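Local coordinates for probable glutathione reductase (Sinorhizobium meliloti, PDB 4DNA) that probably reduces glutathione disulfide to glutathione with NADPH, working as an FAD-containing homodimer of the pyridine nucleotide-disulfide oxidoreductase family, at the interface of chains A and B. Sequence-based numbering; all coordinates share one arbitrary frame. Chains: chain A/B, Probable glutathione reductase.

The interface of chains A and B. Residues chain A 422, 431, 435, 447; chain B 417, 420-421, 424.
The hydroxyl OG1 of A:Thr435, pressed against B:Ile421 of the partner subunit, gives its hydrogen to the backbone carbonyl O of A:Asp431 over 2.7 Å. The donor stands 23° from that carbonyl's plane, with a C=O...donor angle of 145°. This bond helps hold the threonine with OG1 beside its own backbone N (chi1 -55°) and the methyl CG2 turned toward the partner's helix 412-424. There CG2 rests over the backbone between B:Gly420 and B:Ile421, 3.6 Å from C of B:Gly420, whose lack of a side chain lets the methyl come close to the helix backbone. The side chains of A:Thr435 and B:Ile421 cross at roughly a right angle, CG2 meeting B:Ile421 CG1 at 3.7 Å. On the other flank of OG1, the aliphatic stem of B:Arg424 passes with CB and CG. The methyl CG2 of A:Val447 sits over the flat face of the B:Gln417 amide, 3.9 Å from NE2, the two side chains coming from opposite directions, while its CG1 reaches B:Ile421 CD1 at 4.1 Å. A serine in place of A:Thr435 would probably keep the bond to A:Asp431 but open a gap over B:Gly420 and B:Ile421 CG1, weakening the fit between subunits. In the two-fold homodimer interface, where the site recurs with chains exchanged, the dimerisation-domain helix 412-424 of one subunit packs against the loop after helix 429-433 and the residue following the 3-10 helix 443-446 of the other; the centre of the contact lies about 13 Å from A:His439, the probable proton acceptor.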
ATOM      1  N   SER A 422       7.113   2.842 -12.118  1.00 64.86           N
ATOM      2  CA  SER A 422       6.623   3.865 -13.043  1.00 66.49           C
ATOM      3  C   SER A 422       7.695   4.885 -13.392  1.00 66.34           C
ATOM      4  O   SER A 422       7.806   5.281 -14.544  1.00 67.71           O
ATOM      5  CB  SER A 422       5.391   4.566 -12.481  1.00 66.48           C
ATOM      6  OG  SER A 422       4.393   3.614 -12.142  1.00 72.34           O
ATOM      7  N   ASP A 431       0.342   9.501 -18.473  1.00 64.60           N
ATOM      8  CA  ASP A 431       0.118   8.083 -18.116  1.00 67.27           C
ATOM      9  C   ASP A 431      -0.696   7.972 -16.837  1.00 66.52           C
ATOM     10  O   ASP A 431      -1.607   7.128 -16.731  1.00 65.46           O
ATOM     11  CB  ASP A 431       1.429   7.325 -17.875  1.00 65.60           C
ATOM     12  CG  ASP A 431       2.349   7.313 -19.085  1.00 68.49           C
ATOM     13  OD1 ASP A 431       1.843   7.117 -20.211  1.00 69.24           O
ATOM     14  OD2 ASP A 431       3.580   7.484 -18.899  1.00 66.06           O
ATOM     15  N   THR A 435      -4.964   6.728 -16.187  1.00 67.59           N
ATOM     16  CA  THR A 435      -5.119   5.562 -15.317  1.00 67.75           C
ATOM     17  C   THR A 435      -6.377   5.721 -14.480  1.00 69.81           C
ATOM     18  O   THR A 435      -6.473   6.644 -13.664  1.00 71.14           O
ATOM     19  CB  THR A 435      -3.915   5.384 -14.372  1.00 66.59           C
ATOM     20  OG1 THR A 435      -2.707   5.320 -15.134  1.00 66.23           O
ATOM     21  CG2 THR A 435      -4.055   4.125 -13.568  1.00 66.30           C
ATOM     22  N   VAL A 447      -3.905  10.049  -9.253  1.00 62.66           N
ATOM     23  CA  VAL A 447      -4.360   9.920 -10.645  1.00 62.77           C
ATOM     24  C   VAL A 447      -5.491  10.860 -11.070  1.00 63.36           C
ATOM     25  O   VAL A 447      -5.943  10.802 -12.213  1.00 64.77           O
ATOM     26  CB  VAL A 447      -4.674   8.458 -11.059  1.00 62.95           C
ATOM     27  CG1 VAL A 447      -3.476   7.567 -10.808  1.00 61.16           C
ATOM     28  CG2 VAL A 447      -5.912   7.932 -10.349  1.00 63.78           C
TER
ATOM     29  N   GLN B 417      -4.059   0.120  -7.671  1.00 60.31           N
ATOM     30  CA  GLN B 417      -4.036   1.441  -8.247  1.00 59.02           C
ATOM     31  C   GLN B 417      -2.727   1.681  -8.931  1.00 58.62           C
ATOM     32  O   GLN B 417      -2.695   2.046 -10.100  1.00 59.75           O
ATOM     33  CB  GLN B 417      -4.198   2.510  -7.166  1.00 60.52           C
ATOM     34  CG  GLN B 417      -4.155   3.939  -7.695  1.00 59.31           C
ATOM     35  CD  GLN B 417      -5.384   4.259  -8.514  1.00 60.51           C
ATOM     36  OE1 GLN B 417      -6.416   4.617  -7.958  1.00 62.02           O
ATOM     37  NE2 GLN B 417      -5.291   4.112  -9.840  1.00 58.16           N
ATOM     38  N   GLY B 420      -1.915  -0.297 -11.876  1.00 59.89           N
ATOM     39  CA  GLY B 420      -2.738   0.342 -12.899  1.00 60.65           C
ATOM     40  C   GLY B 420      -1.959   1.246 -13.841  1.00 61.53           C
ATOM     41  O   GLY B 420      -2.033   1.068 -15.051  1.00 62.08           O
ATOM     42  N   ILE B 421      -1.198   2.200 -13.288  1.00 60.93           N
ATOM     43  CA  ILE B 421      -0.364   3.111 -14.089  1.00 60.98           C
ATOM     44  C   ILE B 421       0.706   2.364 -14.903  1.00 61.55           C
ATOM     45  O   ILE B 421       0.911   2.643 -16.088  1.00 61.91           O
ATOM     46  CB  ILE B 421       0.336   4.174 -13.220  1.00 61.13           C
ATOM     47  CG1 ILE B 421      -0.645   4.838 -12.250  1.00 59.98           C
ATOM     48  CG2 ILE B 421       0.999   5.227 -14.103  1.00 60.12           C
ATOM     49  CD1 ILE B 421       0.030   5.530 -11.086  1.00 57.90           C
ATOM     50  N   ARG B 424      -0.944   0.428 -17.640  1.00 63.80           N
ATOM     51  CA  ARG B 424      -1.490   1.458 -18.519  1.00 64.65           C
ATOM     52  C   ARG B 424      -0.474   1.943 -19.557  1.00 65.19           C
ATOM     53  O   ARG B 424      -0.788   2.021 -20.754  1.00 63.21           O
ATOM     54  CB  ARG B 424      -1.985   2.657 -17.698  1.00 63.61           C
ATOM     55  CG  ARG B 424      -2.932   3.585 -18.451  1.00 66.93           C
ATOM     56  CD  ARG B 424      -4.082   2.823 -19.103  1.00 73.57           C
ATOM     57  NE  ARG B 424      -5.165   3.717 -19.489  1.00 76.55           N
ATOM     58  CZ  ARG B 424      -5.951   3.532 -20.544  1.00 81.02           C
ATOM     59  NH1 ARG B 424      -5.780   2.477 -21.345  1.00 78.23           N
ATOM     60  NH2 ARG B 424      -6.906   4.412 -20.809  1.00 82.00           N
TER